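Long-range contacts in RPA0582 (Rhodopseudomonas palustris, PDB 3HHL), which is of unknown function and belongs to the DUF1330 family of dimeric alpha-beta-barrel proteins: residues C[31-36]-C[119-124]; C[26-31]-C[90-95]. All blocks are in the same frame, centred on the assembly; numbering follows the deposited sequence. Where two conformers were deposited one is given.

Interaction 1 (C[31-36]-C[119-124])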
ATOM      1  N   VAL C  31       4.242  -7.481  -0.836  1.00 35.63           N
ATOM      2  CA  VAL C  31       5.266  -8.511  -1.014  1.00 36.16           C
ATOM      3  C   VAL C  31       5.231  -9.177  -2.384  1.00 36.67           C
ATOM      4  O   VAL C  31       4.170  -9.671  -2.820  1.00 37.29           O
ATOM      5  CB  VAL C  31       5.153  -9.638   0.032  1.00 36.47           C
ATOM      6  CG1 VAL C  31       6.342 -10.575  -0.129  1.00 35.48           C
ATOM      7  CG2 VAL C  31       5.052  -9.069   1.447  1.00 35.74           C
ATOM      8  N   ARG C  32       6.378  -9.207  -3.053  0.50 36.42           N
ATOM      9  CA  ARG C  32       6.484  -9.888  -4.320  0.50 36.90           C
ATOM     10  C   ARG C  32       7.393 -11.092  -4.155  0.50 36.88           C
ATOM     11  O   ARG C  32       8.553 -10.942  -3.791  0.50 37.18           O
ATOM     12  CB  ARG C  32       7.035  -8.956  -5.385  0.50 37.25           C
ATOM     13  CG  ARG C  32       7.011  -9.562  -6.785  0.50 37.91           C
ATOM     14  CD  ARG C  32       7.397  -8.526  -7.831  0.50 39.67           C
ATOM     15  NE  ARG C  32       7.770  -9.120  -9.112  0.50 40.52           N
ATOM     16  CZ  ARG C  32       7.748  -8.465 -10.265  0.50 40.30           C
ATOM     17  NH1 ARG C  32       7.344  -7.199 -10.302  0.50 40.57           N
ATOM     18  NH2 ARG C  32       8.114  -9.079 -11.373  0.50 39.18           N
ATOM     19  N   LEU C  33       6.861 -12.280  -4.423  1.00 36.59           N
ATOM     20  CA  LEU C  33       7.577 -13.512  -4.174  1.00 36.81           C
ATOM     21  C   LEU C  33       8.415 -13.994  -5.361  1.00 37.29           C
ATOM     22  O   LEU C  33       8.050 -13.811  -6.517  1.00 36.78           O
ATOM     23  CB  LEU C  33       6.582 -14.600  -3.786  1.00 36.99           C
ATOM     24  CG  LEU C  33       5.795 -14.409  -2.474  1.00 36.16           C
ATOM     25  CD1 LEU C  33       4.750 -15.499  -2.350  1.00 32.31           C
ATOM     26  CD2 LEU C  33       6.730 -14.393  -1.290  1.00 33.95           C
ATOM     27  N   ARG C  34       9.538 -14.641  -5.056  1.00 38.03           N
ATOM     28  CA  ARG C  34      10.317 -15.337  -6.076  1.00 38.65           C
ATOM     29  C   ARG C  34       9.565 -16.548  -6.579  1.00 38.80           C
ATOM     30  O   ARG C  34       8.906 -17.239  -5.799  1.00 39.26           O
ATOM     31  CB  ARG C  34      11.614 -15.863  -5.508  1.00 38.83           C
ATOM     32  CG  ARG C  34      12.640 -14.847  -5.205  1.00 39.72           C
ATOM     33  CD  ARG C  34      13.886 -15.517  -4.643  1.00 42.29           C
ATOM     34  NE  ARG C  34      14.692 -14.502  -3.991  1.00 44.91           N
ATOM     35  CZ  ARG C  34      15.496 -13.656  -4.629  1.00 44.96           C
ATOM     36  NH1 ARG C  34      15.639 -13.739  -5.956  1.00 44.57           N
ATOM     37  NH2 ARG C  34      16.159 -12.729  -3.932  1.00 43.72           N
ATOM     38  N   PRO C  35       9.664 -16.826  -7.871  1.00 39.30           N
ATOM     39  CA  PRO C  35       9.158 -18.114  -8.371  1.00 39.94           C
ATOM     40  C   PRO C  35       9.842 -19.248  -7.633  1.00 40.27           C
ATOM     41  O   PRO C  35       9.166 -20.119  -7.065  1.00 40.32           O
ATOM     42  CB  PRO C  35       9.571 -18.124  -9.847  1.00 39.41           C
ATOM     43  CG  PRO C  35       9.760 -16.703 -10.204  1.00 39.82           C
ATOM     44  CD  PRO C  35      10.086 -15.926  -8.945  1.00 39.45           C
ATOM     45  N   ARG C  36      11.179 -19.209  -7.623  1.00 40.29           N
ATOM     46  CA  ARG C  36      11.974 -20.207  -6.897  1.00 40.40           C
ATOM     47  C   ARG C  36      12.626 -19.548  -5.660  1.00 40.00           C
ATOM     48  O   ARG C  36      13.270 -18.508  -5.772  1.00 39.48           O
ATOM     49  CB  ARG C  36      13.005 -20.902  -7.834  1.00 39.87           C
ATOM     50  N   ALA C 119      14.441 -15.932   1.999  1.00 37.37           N
ATOM     51  CA  ALA C 119      14.504 -16.812   0.831  1.00 36.63           C
ATOM     52  C   ALA C 119      13.352 -16.585  -0.137  1.00 36.49           C
ATOM     53  O   ALA C 119      13.521 -16.803  -1.346  1.00 37.12           O
ATOM     54  CB  ALA C 119      14.537 -18.267   1.281  1.00 36.36           C
ATOM     55  N   ALA C 120      12.190 -16.161   0.384  1.00 35.79           N
ATOM     56  CA  ALA C 120      10.955 -16.086  -0.410  1.00 35.41           C
ATOM     57  C   ALA C 120      10.861 -14.819  -1.240  1.00 35.86           C
ATOM     58  O   ALA C 120      10.337 -14.847  -2.365  1.00 35.25           O
ATOM     59  CB  ALA C 120       9.728 -16.169   0.483  1.00 34.95           C
ATOM     60  N   VAL C 121      11.319 -13.699  -0.663  1.00 36.13           N
ATOM     61  CA  VAL C 121      10.891 -12.402  -1.163  1.00 35.74           C
ATOM     62  C   VAL C 121      11.823 -11.900  -2.261  1.00 36.62           C
ATOM     63  O   VAL C 121      13.033 -11.832  -2.086  1.00 37.29           O
ATOM     64  CB  VAL C 121      10.748 -11.384  -0.023  1.00 35.55           C
ATOM     65  CG1 VAL C 121      10.464  -9.985  -0.576  1.00 32.36           C
ATOM     66  CG2 VAL C 121       9.661 -11.841   0.947  1.00 33.39           C
ATOM     67  N   GLU C 122      11.243 -11.557  -3.398  1.00 36.67           N
ATOM     68  CA  GLU C 122      11.986 -10.966  -4.486  1.00 37.34           C
ATOM     69  C   GLU C 122      12.127  -9.458  -4.330  1.00 36.98           C
ATOM     70  O   GLU C 122      13.173  -8.883  -4.672  1.00 38.02           O
ATOM     71  CB  GLU C 122      11.283 -11.270  -5.803  1.00 38.21           C
ATOM     72  CG  GLU C 122      12.143 -11.090  -7.047  1.00 40.48           C
ATOM     73  CD  GLU C 122      11.366 -11.439  -8.308  1.00 45.12           C
ATOM     74  OE1 GLU C 122      11.563 -12.592  -8.805  1.00 45.81           O
ATOM     75  OE2 GLU C 122      10.542 -10.575  -8.746  1.00 46.95           O
ATOM     76  N   ASP C 123      11.071  -8.823  -3.836  1.00 36.43           N
ATOM     77  CA  ASP C 123      11.025  -7.369  -3.597  1.00 35.86           C
ATOM     78  C   ASP C 123       9.833  -7.130  -2.713  1.00 35.03           C
ATOM     79  O   ASP C 123       8.883  -7.892  -2.760  1.00 34.82           O
ATOM     80  CB  ASP C 123      10.806  -6.652  -4.920  1.00 35.87           C
ATOM     81  CG  ASP C 123      10.979  -5.128  -4.852  1.00 37.22           C
ATOM     82  OD1 ASP C 123      11.615  -4.554  -3.921  1.00 34.13           O
ATOM     83  OD2 ASP C 123      10.472  -4.499  -5.823  1.00 39.76           O
ATOM     84  N   SER C 124       9.892  -6.093  -1.891  1.00 34.87           N
ATOM     85  CA  SER C 124       8.803  -5.792  -0.952  1.00 34.67           C
ATOM     86  C   SER C 124       8.855  -4.371  -0.487  1.00 34.20           C
ATOM     87  O   SER C 124       9.867  -3.713  -0.631  1.00 34.28           O
ATOM     88  CB  SER C 124       8.887  -6.663   0.295  1.00 34.48           C
ATOM     89  OG  SER C 124      10.146  -6.486   0.936  1.00 35.55           O
TER
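A classic beta bulge joins the end of strand 25-33 to the start of strand 121-128, outermost in the ferredoxin-like sheet of this chain. Glu122 and Asp123 both face Arg32 across the antiparallel pairing. The backbone bonds define the bulge. Arg32 O takes two donors, Glu122 N at 2.8 Å and Asp123 N at 3.3 Å, the latter along a lone pair. Arg32 N gives its hydrogen to Asp123 O, 2.8 Å away and nearly along the C=O axis. Beyond the bulge, Arg34 N bonds to Ala120 O in an almost straight line (2.8 Å, 174°). This ties the loop after the strand to the C-terminal residue of the short helix 117-120.

The charged contact is a salt bridge. The side chains of Arg32 and Glu122 both leave with CG anti to the backbone N and run side by side. Arg32 NE meets Glu122 OE2 at 3.2 Å, with guanidinium and carboxylate planes 44° apart. Arg32 NH1 has its own partner in Asp84 O.

Apolar contacts lie on the helix side of the sheet, where Tyr51 also packs. Leu33 CD2 rests on Ala120 CB. Val31 and Val121 cross at about a right angle, CG1 of Val31 lying 3.7 Å from CG2 of Val121.

Interaction 2 (C[26-31]-C[90-95])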
ATOM      1  N   HIS C  26       0.551   0.535  12.282  1.00 32.93           N
ATOM      2  CA  HIS C  26       0.049  -0.293  11.207  1.00 33.06           C
ATOM      3  C   HIS C  26       1.131  -0.472  10.194  1.00 32.99           C
ATOM      4  O   HIS C  26       1.713   0.489   9.715  1.00 33.97           O
ATOM      5  CB  HIS C  26      -1.155   0.360  10.536  1.00 32.77           C
ATOM      6  CG  HIS C  26      -2.441   0.086  11.238  1.00 32.68           C
ATOM      7  ND1 HIS C  26      -3.659   0.496  10.744  1.00 28.66           N
ATOM      8  CD2 HIS C  26      -2.689  -0.506  12.436  1.00 33.22           C
ATOM      9  CE1 HIS C  26      -4.600   0.159  11.606  1.00 31.67           C
ATOM     10  NE2 HIS C  26      -4.043  -0.457  12.639  1.00 30.41           N
HETATM   11  N   MSE C  27       1.388  -1.713   9.858  1.00 33.47           N
HETATM   12  CA  MSE C  27       2.470  -2.063   8.987  1.00 33.33           C
HETATM   13  C   MSE C  27       1.872  -2.591   7.666  1.00 33.51           C
HETATM   14  O   MSE C  27       1.373  -3.724   7.582  1.00 32.79           O
HETATM   15  CB  MSE C  27       3.320  -3.112   9.655  1.00 33.37           C
HETATM   16  CG  MSE C  27       3.881  -2.715  10.998  1.00 34.55           C
HETATM   17 SE   MSE C  27       5.035  -1.195  10.938  1.00 41.07          SE
HETATM   18  CE  MSE C  27       6.543  -1.964  10.040  1.00 37.77           C
ATOM     19  N   LEU C  28       1.924  -1.741   6.640  1.00 33.18           N
ATOM     20  CA  LEU C  28       1.456  -2.101   5.303  1.00 32.80           C
ATOM     21  C   LEU C  28       2.544  -2.861   4.594  1.00 32.83           C
ATOM     22  O   LEU C  28       3.632  -2.325   4.385  1.00 32.89           O
ATOM     23  CB  LEU C  28       1.078  -0.866   4.511  1.00 31.89           C
ATOM     24  CG  LEU C  28       0.697  -1.050   3.047  1.00 32.12           C
ATOM     25  CD1 LEU C  28      -0.424  -2.083   2.846  1.00 29.87           C
ATOM     26  CD2 LEU C  28       0.306   0.313   2.435  1.00 30.72           C
ATOM     27  N   ASN C  29       2.246  -4.101   4.232  1.00 32.81           N
ATOM     28  CA  ASN C  29       3.211  -4.996   3.584  1.00 32.94           C
ATOM     29  C   ASN C  29       2.822  -5.179   2.102  1.00 33.39           C
ATOM     30  O   ASN C  29       1.700  -5.642   1.803  1.00 34.17           O
ATOM     31  CB  ASN C  29       3.173  -6.382   4.259  1.00 33.31           C
ATOM     32  CG  ASN C  29       3.911  -6.440   5.586  1.00 33.18           C
ATOM     33  OD1 ASN C  29       5.023  -6.943   5.632  1.00 36.69           O
ATOM     34  ND2 ASN C  29       3.280  -5.975   6.678  1.00 33.13           N
ATOM     35  N   LEU C  30       3.716  -4.841   1.180  1.00 33.40           N
ATOM     36  CA  LEU C  30       3.554  -5.196  -0.227  1.00 34.01           C
ATOM     37  C   LEU C  30       4.627  -6.244  -0.530  1.00 35.26           C
ATOM     38  O   LEU C  30       5.820  -5.947  -0.455  1.00 36.02           O
ATOM     39  CB  LEU C  30       3.701  -3.987  -1.134  1.00 33.72           C
ATOM     40  CG  LEU C  30       2.919  -2.731  -0.701  1.00 36.25           C
ATOM     41  CD1 LEU C  30       3.291  -1.571  -1.576  1.00 35.06           C
ATOM     42  CD2 LEU C  30       1.375  -2.912  -0.669  1.00 34.17           C
ATOM     43  N   VAL C  31       4.242  -7.481  -0.836  1.00 35.63           N
ATOM     44  CA  VAL C  31       5.266  -8.511  -1.014  1.00 36.16           C
ATOM     45  C   VAL C  31       5.231  -9.177  -2.384  1.00 36.67           C
ATOM     46  O   VAL C  31       4.170  -9.671  -2.820  1.00 37.29           O
ATOM     47  CB  VAL C  31       5.153  -9.638   0.032  1.00 36.47           C
ATOM     48  CG1 VAL C  31       6.342 -10.575  -0.129  1.00 35.48           C
ATOM     49  CG2 VAL C  31       5.052  -9.069   1.447  1.00 35.74           C
ATOM     50  N   VAL C  90      -0.648  -8.600  -0.043  1.00 32.82           N
ATOM     51  CA  VAL C  90      -0.849  -7.230   0.365  1.00 32.03           C
ATOM     52  C   VAL C  90      -1.717  -7.243   1.616  1.00 31.36           C
ATOM     53  O   VAL C  90      -2.831  -7.691   1.573  1.00 31.60           O
ATOM     54  CB  VAL C  90      -1.497  -6.388  -0.757  1.00 31.58           C
ATOM     55  CG1 VAL C  90      -1.626  -4.947  -0.330  1.00 30.87           C
ATOM     56  CG2 VAL C  90      -0.691  -6.454  -1.985  1.00 29.47           C
ATOM     57  N   PHE C  91      -1.179  -6.754   2.726  1.00 31.27           N
ATOM     58  CA  PHE C  91      -1.883  -6.743   4.022  1.00 31.01           C
ATOM     59  C   PHE C  91      -1.329  -5.667   4.949  1.00 31.00           C
ATOM     60  O   PHE C  91      -0.198  -5.132   4.735  1.00 30.24           O
ATOM     61  CB  PHE C  91      -1.795  -8.106   4.753  1.00 30.25           C
ATOM     62  CG  PHE C  91      -0.406  -8.544   5.031  1.00 29.42           C
ATOM     63  CD1 PHE C  91       0.340  -9.144   4.054  1.00 30.33           C
ATOM     64  CD2 PHE C  91       0.174  -8.320   6.272  1.00 31.85           C
ATOM     65  CE1 PHE C  91       1.675  -9.566   4.326  1.00 33.13           C
ATOM     66  CE2 PHE C  91       1.501  -8.697   6.559  1.00 31.06           C
ATOM     67  CZ  PHE C  91       2.249  -9.330   5.585  1.00 33.22           C
ATOM     68  N   ILE C  92      -2.123  -5.416   5.994  1.00 31.00           N
ATOM     69  CA  ILE C  92      -1.760  -4.519   7.073  1.00 31.29           C
ATOM     70  C   ILE C  92      -1.781  -5.293   8.359  1.00 31.89           C
ATOM     71  O   ILE C  92      -2.795  -5.928   8.680  1.00 33.37           O
ATOM     72  CB  ILE C  92      -2.720  -3.304   7.180  1.00 31.03           C
ATOM     73  CG1 ILE C  92      -2.642  -2.441   5.883  1.00 29.93           C
ATOM     74  CG2 ILE C  92      -2.403  -2.509   8.430  1.00 28.31           C
ATOM     75  CD1 ILE C  92      -3.813  -1.384   5.773  1.00 25.13           C
ATOM     76  N   ALA C  93      -0.667  -5.240   9.092  1.00 32.32           N
ATOM     77  CA  ALA C  93      -0.515  -5.901  10.402  1.00 32.32           C
ATOM     78  C   ALA C  93      -0.555  -4.755  11.377  1.00 32.63           C
ATOM     79  O   ALA C  93       0.126  -3.758  11.174  1.00 33.57           O
ATOM     80  CB  ALA C  93       0.837  -6.676  10.489  1.00 30.94           C
ATOM     81  N   GLU C  94      -1.335  -4.876  12.436  1.00 33.00           N
ATOM     82  CA  GLU C  94      -1.296  -3.908  13.549  1.00 32.70           C
ATOM     83  C   GLU C  94      -0.473  -4.474  14.697  1.00 32.99           C
ATOM     84  O   GLU C  94      -0.582  -5.645  15.008  1.00 33.32           O
ATOM     85  CB  GLU C  94      -2.717  -3.652  14.036  1.00 32.34           C
ATOM     86  CG  GLU C  94      -2.822  -2.961  15.367  1.00 33.38           C
ATOM     87  CD  GLU C  94      -4.208  -2.375  15.643  1.00 35.22           C
ATOM     88  OE1 GLU C  94      -4.917  -2.045  14.646  1.00 35.93           O
ATOM     89  OE2 GLU C  94      -4.574  -2.231  16.853  1.00 32.98           O
ATOM     90  N   TYR C  95       0.328  -3.638  15.354  1.00 33.52           N
ATOM     91  CA  TYR C  95       0.982  -4.017  16.610  1.00 32.89           C
ATOM     92  C   TYR C  95       0.638  -2.948  17.607  1.00 31.56           C
ATOM     93  O   TYR C  95       0.392  -1.842  17.226  1.00 31.16           O
ATOM     94  CB  TYR C  95       2.487  -4.158  16.421  1.00 33.30           C
ATOM     95  CG  TYR C  95       2.844  -5.193  15.368  1.00 36.55           C
ATOM     96  CD1 TYR C  95       2.753  -4.884  14.017  1.00 39.32           C
ATOM     97  CD2 TYR C  95       3.272  -6.472  15.717  1.00 39.09           C
ATOM     98  CE1 TYR C  95       3.081  -5.794  13.038  1.00 40.01           C
ATOM     99  CE2 TYR C  95       3.604  -7.404  14.738  1.00 41.16           C
ATOM    100  CZ  TYR C  95       3.493  -7.046  13.392  1.00 42.85           C
ATOM    101  OH  TYR C  95       3.768  -7.939  12.372  1.00 48.39           O
TER
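Strands 25-33 and 89-95 pair antiparallel in the middle of the sheet, and the side chains divide between its two faces. Met27-Ala93 and Asn29-Phe91 are the hydrogen-bonded pairs. Asn29 N points almost straight at Phe91 O (2.7 Å, 176°).

On the helix-covered face, Phe91 takes the crowded position for CG, between its backbone N and carbonyl carbon (chi1 59°). This brings the ring over Asn29. The amide lies stacked on the ring, the planes 9° apart, and Asn29 CB sits over the same face, 3.6 Å from the ring centroid, in a CH-pi contact. Asn29 ND2 reaches back along its own strand to Met27 O in a weak bond. Met27, a selenomethionine, sets CG anti to its carbonyl carbon, and this CG meets Tyr95 CE1 at 3.8 Å. The chain beyond bends away.

On the other face, Leu28 CD1 touches Ile92 CG1, and Leu30 CD2 meets Val90 CG1 at 3.6 Å. His26 and Glu94 run side by side. The extended Glu94 chain brings OE1 into the His26 ring plane, 2.7 Å from NE2. NE2 stands above the carboxylate plane. His26 ND1 bonds to an aromatic side chain of the neighbouring subunit. With both ring nitrogens engaged, the ring's rotation is fixed. The bond to Glu94 places a proton on NE2, and the carboxylate would tend to raise the ring's basicity.

In the fold
Interactions 1 and 2 follow each other along strand 25-33 and share Val31. Their centres are 16 Å apart. Interaction 2 joins this strand to 89-95 on one side, and interaction 1 joins it to strand 121-128 on the other. They touch where Ser124 CB packs on Leu30 O. Along the chain the order is 26-31, 31-36, 90-95, 119-124, so the two connections cross. The first strand thus lies between the third and the fourth, giving the order 2-3-1-4 of a ferredoxin-like alpha-beta sheet. Helix 47-64 packs against both contacts through Tyr51. Interaction 2 is buried and meets the second subunit extensively, consistent with the dimeric alpha-beta-barrel.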